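Local coordinates for protein SM80.1 Vicilin (PDB 5VF5) that probably serves as a seed storage protein of the 7S vicilin family, a two-cupin chain that also holds a copper ion and a sodium ion, at residues A[14-19]-A[315-320]; A[31-36]-A[49-54]; A[269-274]-A[338-343]. One frame throughout, in Å; residues are numbered along the deposited sequence.

Contact 1: A[14-19]-A[315-320]; sequences FKSQRF and VGDVLV
Val318 packs between two phenylalanines, touching the CB of Phe14 and the ring edge of Phe19. Its CB lies 4.0 Å from CB of Phe14, its cross-strand neighbour on the same face of the sheet, while its CG2 meets the rim of the Phe19 ring, 3.7 Å from CZ and in the ring plane, the two side chains crossing at about a right angle. Farther along, the methyl CG2 of Val320 fits against CE1 of Phe14 (3.9 Å). Beta-branched valines suit a strand and carry their methyls close to the backbone, where these two CG2 atoms reach the aromatic side chains. Phe14 and Val318 form an antiparallel hydrogen-bonded pair, each N-H giving a bond to the other's carbonyl, so that strand 13-14 becomes the edge strand of the C-terminal cupin sheet even though it comes from the N-terminal end of the chain. Beyond the pair the chain turns into a short 3-10 segment, and Asp317 takes hold of its start: OD1 accepts from Ser16 N at 2.8 Å on the anti side, and OD2 receives Lys15 NZ on the syn side in a 2.8 Å salt bridge. The lysine chain, bent at chi2 (-71°) and chi3, lies alongside the aspartate. Gly316, at a positive phi that favours glycine, leaves space for Ser16 CB, which rests 3.4 Å from Gly316 O. A water joins Ser16 OG, Val315 O and Asp317 OD1.

Contact 2: A[31-36]-A[49-54]; sequences RILPKF and FRVSVI
Arg50 reaches across to Leu33 and grips its carbonyl oxygen side-on, NE and NH2 each bonding to Leu33 O at 2.9 Å; the oxygen lies within 2° of the guanidinium plane. Bends at chi2 (-68°) and chi3 (-73°) place CD and then NE so that NE faces Leu33 O. NH1 has its own acceptor in Gly133 O, so this buried charge is met by carbonyl oxygens. The guanidinium of Arg31 forms salt bridges with Glu55 (through NH1) and Asp29 (through NH2). The backbone adds a hydrogen-bonded pair between Arg31 and Val53, and Leu33 N bonds to Val51 O at 3.0 Å. From Pro34 onward, water takes over: one molecule links Pro34 O to Val51 N, another Phe36 N to Phe49 O.

The Arg50 guanidinium is sandwiched: Ile32 CD1 lies over one face, toward the rim, and the backbone N of Lys35, a fellow donor that makes no bond to it, over the other. The extended CG1-CD1 arm of Ile32 is long enough to lay CD1 there, the two side chains crossing at about a right angle.

In the apolar packing, Leu33 CD2 and Val51 CG2 run side by side at 3.7 Å, and Phe36 CZ lies 4.2 Å from the same Val51 methyl.

Two adjacent antiparallel strands, 28-32 and 49-56, joined by a long irregular connection and continued by strand 120-128, are part of a sheet of the N-terminal cupin beta-barrel.

Contact 3: A[269-274]-A[338-343]; sequences MVVEGN and RVVGFG
Glu272 and Arg338 run alongside each other in the same direction and close a salt bridge in which NE bonds to OE1 at 3.1 Å, almost straight at 175°. The carboxylate oxygen is in the guanidinium plane, yet the nitrogen stands above the carboxylate, the two planes being 64° apart. A water spans OE1 and NH2, and OE1 also takes a bond from Asn336. Two long, charged chains suit this partly exposed end of the pair.

Among the backbone bonds, Met269 and Val340 exchange a regular pair, but Arg338 O accepts from both Val271 N (2.8 Å) and Glu272 N (3.2 Å). Two residues facing one define a classic beta bulge, here in the antiparallel sheet of the C-terminal cupin barrel. Val271 carries the helix-like psi of -32° usual at the first position of a classic bulge, and Arg338 N returns a bond to Glu272 O.

Apolar contacts follow the bulge. Val271 CG2 packs 3.6 Å from Arg338 CB, against the aliphatic start of the arginine, and its CG1 lies 4.1 Å from CG2 of Val340, the two crossing obliquely. On the face that carries Val270 and Val339, Val270 CG2 meets Val339 CG1 at 4.3 Å.

Contacts 1 and 3 share one sheet: strand 318-321 lies next to strand 265-272, and Gly316 N to Val270 O (2.9 Å) and Asp317 O to Val270 N (3.0 Å) are probable hydrogen bonds between them. Contact 2 belongs to the other cupin and meets both. Phe14 CB packs on Leu33 CD1 at 3.8 Å, and Val53 CG2 on Met269 SD at 3.7 Å, so the N-terminal segment and the two sheets meet in a shared hydrophobic layer. Centres lie about 10 Å apart for contacts 1 and 2 and about 15 Å for 2 and 3. The copper, held by Cys281, His283 and His325, is about 10 Å from the Val320 side chain; the sodium is about 7 Å from that of Arg31.

Contact 1: A[14-19]-A[315-320]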
loop_
_atom_site.group_PDB
_atom_site.type_symbol
_atom_site.label_atom_id
_atom_site.label_comp_id
_atom_site.label_asym_id
_atom_site.label_seq_id
_atom_site.Cartn_x
_atom_site.Cartn_y
_atom_site.Cartn_z
ATOM N N PHE A 14 -11.013 -1.705 -6.799
ATOM C CA PHE A 14 -10.970 -0.238 -6.805
ATOM C C PHE A 14 -10.028 0.147 -7.916
ATOM O O PHE A 14 -8.802 0.090 -7.787
ATOM C CB PHE A 14 -10.495 0.327 -5.475
ATOM C CG PHE A 14 -11.417 0.039 -4.314
ATOM C CD1 PHE A 14 -11.446 -1.181 -3.714
ATOM C CD2 PHE A 14 -12.303 1.017 -3.851
ATOM C CE1 PHE A 14 -12.335 -1.467 -2.676
ATOM C CE2 PHE A 14 -13.158 0.757 -2.788
ATOM C CZ PHE A 14 -13.197 -0.499 -2.211
ATOM N N LYS A 15 -10.588 0.501 -9.055
ATOM C CA LYS A 15 -9.787 0.898 -10.183
ATOM C C LYS A 15 -8.967 2.178 -9.878
ATOM O O LYS A 15 -9.387 3.031 -9.084
ATOM C CB LYS A 15 -10.672 1.085 -11.406
ATOM C CG LYS A 15 -11.303 -0.222 -11.879
ATOM C CD LYS A 15 -10.317 -1.174 -12.513
ATOM C CE LYS A 15 -9.762 -0.561 -13.767
ATOM N NZ LYS A 15 -8.761 -1.445 -14.416
ATOM N N SER A 16 -7.838 2.320 -10.577
ATOM C CA SER A 16 -6.946 3.434 -10.336
ATOM C C SER A 16 -7.635 4.802 -10.435
ATOM O O SER A 16 -7.307 5.732 -9.674
ATOM C CB SER A 16 -5.723 3.364 -11.221
ATOM O OG SER A 16 -6.097 3.617 -12.557
ATOM N N GLN A 17 -8.606 4.915 -11.332
ATOM C CA GLN A 17 -9.310 6.181 -11.532
ATOM C C GLN A 17 -10.107 6.616 -10.316
ATOM O O GLN A 17 -10.507 7.770 -10.233
ATOM C CB GLN A 17 -10.208 6.086 -12.763
ATOM C CG GLN A 17 -9.407 6.104 -14.062
ATOM N N ARG A 18 -10.369 5.675 -9.387
ATOM C CA ARG A 18 -11.093 6.025 -8.165
ATOM C C ARG A 18 -10.269 6.771 -7.153
ATOM O O ARG A 18 -10.830 7.365 -6.239
ATOM C CB ARG A 18 -11.768 4.802 -7.564
ATOM C CG ARG A 18 -12.920 4.393 -8.486
ATOM C CD ARG A 18 -13.727 3.258 -8.000
ATOM N NE ARG A 18 -14.361 3.418 -6.699
ATOM C CZ ARG A 18 -14.768 2.380 -5.976
ATOM N NH1 ARG A 18 -14.649 1.156 -6.479
ATOM N NH2 ARG A 18 -15.311 2.558 -4.771
ATOM N N PHE A 19 -8.954 6.746 -7.297
ATOM C CA PHE A 19 -8.106 7.556 -6.440
ATOM C C PHE A 19 -8.365 9.042 -6.764
ATOM O O PHE A 19 -8.380 9.415 -7.924
ATOM C CB PHE A 19 -6.615 7.282 -6.572
ATOM C CG PHE A 19 -6.128 5.983 -5.943
ATOM C CD1 PHE A 19 -6.437 4.746 -6.499
ATOM C CD2 PHE A 19 -5.321 6.002 -4.839
ATOM C CE1 PHE A 19 -5.982 3.595 -5.921
ATOM C CE2 PHE A 19 -4.814 4.835 -4.289
ATOM C CZ PHE A 19 -5.144 3.634 -4.818
ATOM N N VAL A 315 -1.910 -1.593 -13.582
ATOM C CA VAL A 315 -1.084 -0.731 -12.748
ATOM C C VAL A 315 -1.933 0.358 -12.066
ATOM O O VAL A 315 -2.721 1.034 -12.709
ATOM C CB VAL A 315 0.087 -0.129 -13.534
ATOM C CG1 VAL A 315 0.778 0.962 -12.724
ATOM C CG2 VAL A 315 1.077 -1.200 -13.922
ATOM N N GLY A 316 -1.775 0.468 -10.745
ATOM C CA GLY A 316 -2.464 1.473 -9.933
ATOM C C GLY A 316 -3.832 1.037 -9.399
ATOM O O GLY A 316 -4.412 1.721 -8.562
ATOM N N ASP A 317 -4.338 -0.100 -9.870
ATOM C CA ASP A 317 -5.581 -0.645 -9.365
ATOM C C ASP A 317 -5.354 -1.279 -8.004
ATOM O O ASP A 317 -4.243 -1.765 -7.705
ATOM C CB ASP A 317 -6.124 -1.747 -10.274
ATOM C CG ASP A 317 -6.621 -1.248 -11.624
ATOM O OD1 ASP A 317 -6.830 -0.028 -11.825
ATOM O OD2 ASP A 317 -6.799 -2.152 -12.479
ATOM N N VAL A 318 -6.403 -1.326 -7.220
ATOM C CA VAL A 318 -6.438 -1.983 -5.919
ATOM C C VAL A 318 -7.451 -3.115 -5.876
ATOM O O VAL A 318 -8.577 -2.985 -6.372
ATOM C CB VAL A 318 -6.717 -0.941 -4.819
ATOM C CG1 VAL A 318 -7.095 -1.569 -3.497
ATOM C CG2 VAL A 318 -5.517 -0.018 -4.678
ATOM N N LEU A 319 -7.067 -4.227 -5.252
ATOM C CA LEU A 319 -7.994 -5.266 -4.897
ATOM C C LEU A 319 -7.923 -5.485 -3.402
ATOM O O LEU A 319 -6.830 -5.690 -2.880
ATOM C CB LEU A 319 -7.667 -6.577 -5.589
ATOM C CG LEU A 319 -8.653 -7.715 -5.377
ATOM C CD1 LEU A 319 -10.041 -7.450 -5.944
ATOM C CD2 LEU A 319 -8.100 -9.005 -5.949
ATOM N N VAL A 320 -9.067 -5.534 -2.738
ATOM C CA VAL A 320 -9.131 -5.902 -1.339
ATOM C C VAL A 320 -9.441 -7.413 -1.301
ATOM O O VAL A 320 -10.431 -7.862 -1.876
ATOM C CB VAL A 320 -10.193 -5.097 -0.584
ATOM C CG1 VAL A 320 -10.340 -5.625 0.831
ATOM C CG2 VAL A 320 -9.849 -3.611 -0.613
HETATM O O HOH W 1 -5.421 1.297 -13.705
#

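Contact 2: A[31-36]-A[49-54]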
loop_
_atom_site.group_PDB
_atom_site.type_symbol
_atom_site.label_atom_id
_atom_site.label_comp_id
_atom_site.label_asym_id
_atom_site.label_seq_id
_atom_site.Cartn_x
_atom_site.Cartn_y
_atom_site.Cartn_z
ATOM N N ARG A 31 -2.938 11.310 -4.283
ATOM C CA ARG A 31 -4.289 10.862 -4.518
ATOM C C ARG A 31 -4.654 9.765 -3.587
ATOM O O ARG A 31 -3.828 8.907 -3.284
ATOM C CB ARG A 31 -4.539 10.477 -5.951
ATOM C CG ARG A 31 -3.642 9.522 -6.607
ATOM C CD ARG A 31 -3.953 9.628 -8.119
ATOM N NE ARG A 31 -3.090 8.709 -8.764
ATOM C CZ ARG A 31 -1.892 8.975 -9.229
ATOM N NH1 ARG A 31 -1.211 7.990 -9.762
ATOM N NH2 ARG A 31 -1.395 10.221 -9.237
ATOM N N ILE A 32 -5.880 9.777 -3.112
ATOM C CA ILE A 32 -6.327 8.900 -2.060
ATOM C C ILE A 32 -7.609 8.210 -2.482
ATOM O O ILE A 32 -8.522 8.785 -3.083
ATOM C CB ILE A 32 -6.508 9.660 -0.740
ATOM C CG1 ILE A 32 -6.812 8.745 0.451
ATOM C CG2 ILE A 32 -7.500 10.774 -0.850
ATOM C CD1 ILE A 32 -6.665 9.465 1.803
ATOM N N LEU A 33 -7.677 6.923 -2.198
ATOM C CA LEU A 33 -8.887 6.154 -2.479
ATOM C C LEU A 33 -9.969 6.584 -1.486
ATOM O O LEU A 33 -9.650 6.940 -0.348
ATOM C CB LEU A 33 -8.567 4.683 -2.303
ATOM C CG LEU A 33 -9.407 3.650 -2.934
ATOM C CD1 LEU A 33 -9.534 3.854 -4.467
ATOM C CD2 LEU A 33 -8.793 2.290 -2.636
ATOM N N PRO A 34 -11.258 6.559 -1.893
ATOM C CA PRO A 34 -12.301 6.795 -0.914
ATOM C C PRO A 34 -12.286 5.822 0.259
ATOM O O PRO A 34 -11.665 4.748 0.161
ATOM C CB PRO A 34 -13.587 6.669 -1.727
ATOM C CG PRO A 34 -13.162 6.979 -3.125
ATOM C CD PRO A 34 -11.785 6.367 -3.245
ATOM N N LYS A 35 -13.015 6.133 1.307
ATOM C CA LYS A 35 -13.210 5.161 2.363
ATOM C C LYS A 35 -13.676 3.837 1.794
ATOM O O LYS A 35 -14.467 3.809 0.838
ATOM C CB LYS A 35 -14.283 5.637 3.345
ATOM C CG LYS A 35 -13.793 6.696 4.285
ATOM C CD LYS A 35 -14.849 7.059 5.328
ATOM C CE LYS A 35 -15.312 5.850 6.155
ATOM N NZ LYS A 35 -16.223 6.227 7.270
ATOM N N PHE A 36 -13.223 2.736 2.357
ATOM C CA PHE A 36 -13.564 1.435 1.771
ATOM C C PHE A 36 -15.047 1.083 1.825
ATOM O O PHE A 36 -15.539 0.292 1.007
ATOM C CB PHE A 36 -12.743 0.363 2.445
ATOM C CG PHE A 36 -11.303 0.412 2.071
ATOM C CD1 PHE A 36 -10.896 0.098 0.761
ATOM C CD2 PHE A 36 -10.334 0.712 2.987
ATOM C CE1 PHE A 36 -9.569 0.104 0.439
ATOM C CE2 PHE A 36 -8.999 0.747 2.633
ATOM C CZ PHE A 36 -8.624 0.417 1.358
ATOM N N PHE A 49 -9.010 2.435 7.623
ATOM C CA PHE A 49 -7.807 2.475 6.817
ATOM C C PHE A 49 -8.053 3.166 5.476
ATOM O O PHE A 49 -9.139 3.066 4.885
ATOM C CB PHE A 49 -7.257 1.088 6.599
ATOM C CG PHE A 49 -6.658 0.463 7.829
ATOM C CD1 PHE A 49 -5.350 0.690 8.153
ATOM C CD2 PHE A 49 -7.444 -0.290 8.682
ATOM C CE1 PHE A 49 -4.800 0.150 9.297
ATOM C CE2 PHE A 49 -6.896 -0.830 9.840
ATOM C CZ PHE A 49 -5.575 -0.633 10.118
ATOM N N ARG A 50 -7.054 3.896 5.008
ATOM C CA ARG A 50 -7.080 4.489 3.682
ATOM C C ARG A 50 -5.813 4.123 2.963
ATOM O O ARG A 50 -4.732 4.054 3.608
ATOM C CB ARG A 50 -7.213 5.991 3.768
ATOM C CG ARG A 50 -8.465 6.505 4.472
ATOM C CD ARG A 50 -9.753 6.232 3.715
ATOM N NE ARG A 50 -9.893 7.091 2.552
ATOM C CZ ARG A 50 -10.318 8.356 2.574
ATOM N NH1 ARG A 50 -10.633 8.944 3.732
ATOM N NH2 ARG A 50 -10.425 9.040 1.436
ATOM N N VAL A 51 -5.863 4.036 1.637
ATOM C CA VAL A 51 -4.664 3.926 0.842
ATOM C C VAL A 51 -4.542 5.074 -0.105
ATOM O O VAL A 51 -5.557 5.605 -0.589
ATOM C CB VAL A 51 -4.462 2.565 0.112
ATOM C CG1 VAL A 51 -4.259 1.436 1.108
ATOM C CG2 VAL A 51 -5.564 2.265 -0.850
ATOM N N SER A 52 -3.310 5.454 -0.392
ATOM C CA SER A 52 -3.038 6.600 -1.264
ATOM C C SER A 52 -1.733 6.387 -2.014
ATOM O O SER A 52 -0.951 5.463 -1.712
ATOM C CB SER A 52 -2.991 7.893 -0.428
ATOM O OG SER A 52 -1.978 7.811 0.571
ATOM N N VAL A 53 -1.495 7.273 -2.953
ATOM C CA VAL A 53 -0.268 7.302 -3.727
ATOM C C VAL A 53 0.278 8.734 -3.705
ATOM O O VAL A 53 -0.486 9.678 -3.803
ATOM C CB VAL A 53 -0.445 6.781 -5.187
ATOM C CG1 VAL A 53 0.811 7.002 -6.027
ATOM C CG2 VAL A 53 -0.800 5.308 -5.191
ATOM N N ILE A 54 1.597 8.852 -3.488
ATOM C CA ILE A 54 2.327 10.091 -3.659
ATOM C C ILE A 54 3.266 9.900 -4.832
ATOM O O ILE A 54 4.040 8.940 -4.859
ATOM C CB ILE A 54 3.154 10.453 -2.402
ATOM C CG1 ILE A 54 2.251 10.537 -1.167
ATOM C CG2 ILE A 54 3.917 11.751 -2.661
ATOM C CD1 ILE A 54 2.982 10.674 0.151
HETATM O O HOH W 2 -9.080 3.853 1.079
HETATM O O HOH W 3 -11.847 3.334 4.755
#

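Contact 3: A[269-274]-A[338-343]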
loop_
_atom_site.group_PDB
_atom_site.type_symbol
_atom_site.label_atom_id
_atom_site.label_comp_id
_atom_site.label_asym_id
_atom_site.label_seq_id
_atom_site.Cartn_x
_atom_site.Cartn_y
_atom_site.Cartn_z
ATOM N N MET A 269 -2.087 -3.344 -4.188
ATOM C CA MET A 269 -1.977 -2.397 -5.354
ATOM C C MET A 269 -0.941 -2.806 -6.329
ATOM O O MET A 269 0.184 -3.255 -6.032
ATOM C CB MET A 269 -1.608 -0.957 -5.010
ATOM C CG MET A 269 -1.636 -0.010 -6.247
ATOM S SD MET A 269 -1.275 1.689 -5.852
ATOM C CE MET A 269 0.435 1.551 -5.449
ATOM N N VAL A 270 -1.363 -2.734 -7.576
ATOM C CA VAL A 270 -0.535 -3.201 -8.679
ATOM C C VAL A 270 0.498 -2.143 -8.993
ATOM O O VAL A 270 0.168 -0.974 -9.152
ATOM C CB VAL A 270 -1.350 -3.458 -9.949
ATOM C CG1 VAL A 270 -0.484 -4.007 -11.055
ATOM C CG2 VAL A 270 -2.490 -4.418 -9.643
ATOM N N VAL A 271 1.759 -2.575 -9.029
ATOM C CA VAL A 271 2.891 -1.697 -9.368
ATOM C C VAL A 271 3.429 -1.921 -10.779
ATOM O O VAL A 271 3.925 -0.964 -11.349
ATOM C CB VAL A 271 3.968 -1.652 -8.302
ATOM C CG1 VAL A 271 3.338 -1.157 -7.009
ATOM C CG2 VAL A 271 4.600 -2.988 -8.109
ATOM N N GLU A 272 3.359 -3.161 -11.291
ATOM C CA GLU A 272 3.873 -3.534 -12.616
ATOM C C GLU A 272 2.989 -4.579 -13.220
ATOM O O GLU A 272 2.563 -5.483 -12.504
ATOM C CB GLU A 272 5.323 -4.110 -12.540
ATOM C CG GLU A 272 6.367 -3.090 -12.122
ATOM C CD GLU A 272 7.728 -3.674 -11.756
ATOM O OE1 GLU A 272 8.073 -4.772 -12.220
ATOM O OE2 GLU A 272 8.453 -3.031 -10.964
ATOM N N GLY A 273 2.700 -4.458 -14.523
ATOM C CA GLY A 273 2.039 -5.525 -15.228
ATOM C C GLY A 273 0.544 -5.607 -15.076
ATOM O O GLY A 273 -0.115 -4.644 -14.636
ATOM N N ASN A 274 0.024 -6.771 -15.463
ATOM C CA ASN A 274 -1.401 -7.049 -15.522
ATOM C C ASN A 274 -1.648 -8.465 -15.055
ATOM O O ASN A 274 -0.809 -9.376 -15.236
ATOM C CB ASN A 274 -1.856 -6.992 -16.981
ATOM C CG ASN A 274 -1.868 -5.616 -17.527
ATOM O OD1 ASN A 274 -2.538 -4.751 -17.002
ATOM N ND2 ASN A 274 -1.066 -5.379 -18.544
ATOM N N ARG A 338 3.636 -7.385 -10.606
ATOM C CA ARG A 338 4.150 -7.045 -9.281
ATOM C C ARG A 338 3.185 -6.179 -8.495
ATOM O O ARG A 338 2.623 -5.211 -8.992
ATOM C CB ARG A 338 5.458 -6.268 -9.411
ATOM C CG ARG A 338 6.266 -6.219 -8.119
ATOM C CD ARG A 338 7.618 -5.511 -8.277
ATOM N NE ARG A 338 8.416 -6.004 -9.417
ATOM C CZ ARG A 338 9.330 -6.983 -9.366
ATOM N NH1 ARG A 338 9.599 -7.646 -8.230
ATOM N NH2 ARG A 338 9.997 -7.312 -10.477
ATOM N N VAL A 339 2.993 -6.591 -7.242
ATOM C CA VAL A 339 2.042 -5.897 -6.332
ATOM C C VAL A 339 2.693 -5.623 -4.999
ATOM O O VAL A 339 3.618 -6.365 -4.567
ATOM C CB VAL A 339 0.716 -6.685 -6.101
ATOM C CG1 VAL A 339 0.068 -6.995 -7.424
ATOM C CG2 VAL A 339 0.950 -7.959 -5.313
ATOM N N VAL A 340 2.189 -4.614 -4.312
ATOM C CA VAL A 340 2.466 -4.383 -2.917
ATOM C C VAL A 340 1.152 -4.542 -2.216
ATOM O O VAL A 340 0.136 -3.997 -2.655
ATOM C CB VAL A 340 2.974 -2.960 -2.654
ATOM C CG1 VAL A 340 3.152 -2.709 -1.154
ATOM C CG2 VAL A 340 4.244 -2.775 -3.407
ATOM N N GLY A 341 1.141 -5.333 -1.160
ATOM C CA GLY A 341 -0.080 -5.543 -0.368
ATOM C C GLY A 341 0.095 -5.053 1.061
ATOM O O GLY A 341 1.106 -5.348 1.728
ATOM N N PHE A 342 -0.822 -4.272 1.543
ATOM C CA PHE A 342 -0.900 -3.972 2.948
ATOM C C PHE A 342 -1.796 -4.983 3.614
ATOM O O PHE A 342 -2.932 -5.197 3.190
ATOM C CB PHE A 342 -1.455 -2.565 3.170
ATOM C CG PHE A 342 -0.523 -1.473 2.754
ATOM C CD1 PHE A 342 0.667 -1.299 3.443
ATOM C CD2 PHE A 342 -0.826 -0.596 1.732
ATOM C CE1 PHE A 342 1.550 -0.291 3.112
ATOM C CE2 PHE A 342 0.039 0.429 1.390
ATOM C CZ PHE A 342 1.240 0.590 2.064
ATOM N N GLY A 343 -1.315 -5.565 4.687
ATOM C CA GLY A 343 -2.095 -6.495 5.492
ATOM C C GLY A 343 -2.621 -5.836 6.762
ATOM O O GLY A 343 -1.848 -5.201 7.497
HETATM O O HOH W 4 10.244 -6.073 -13.154
#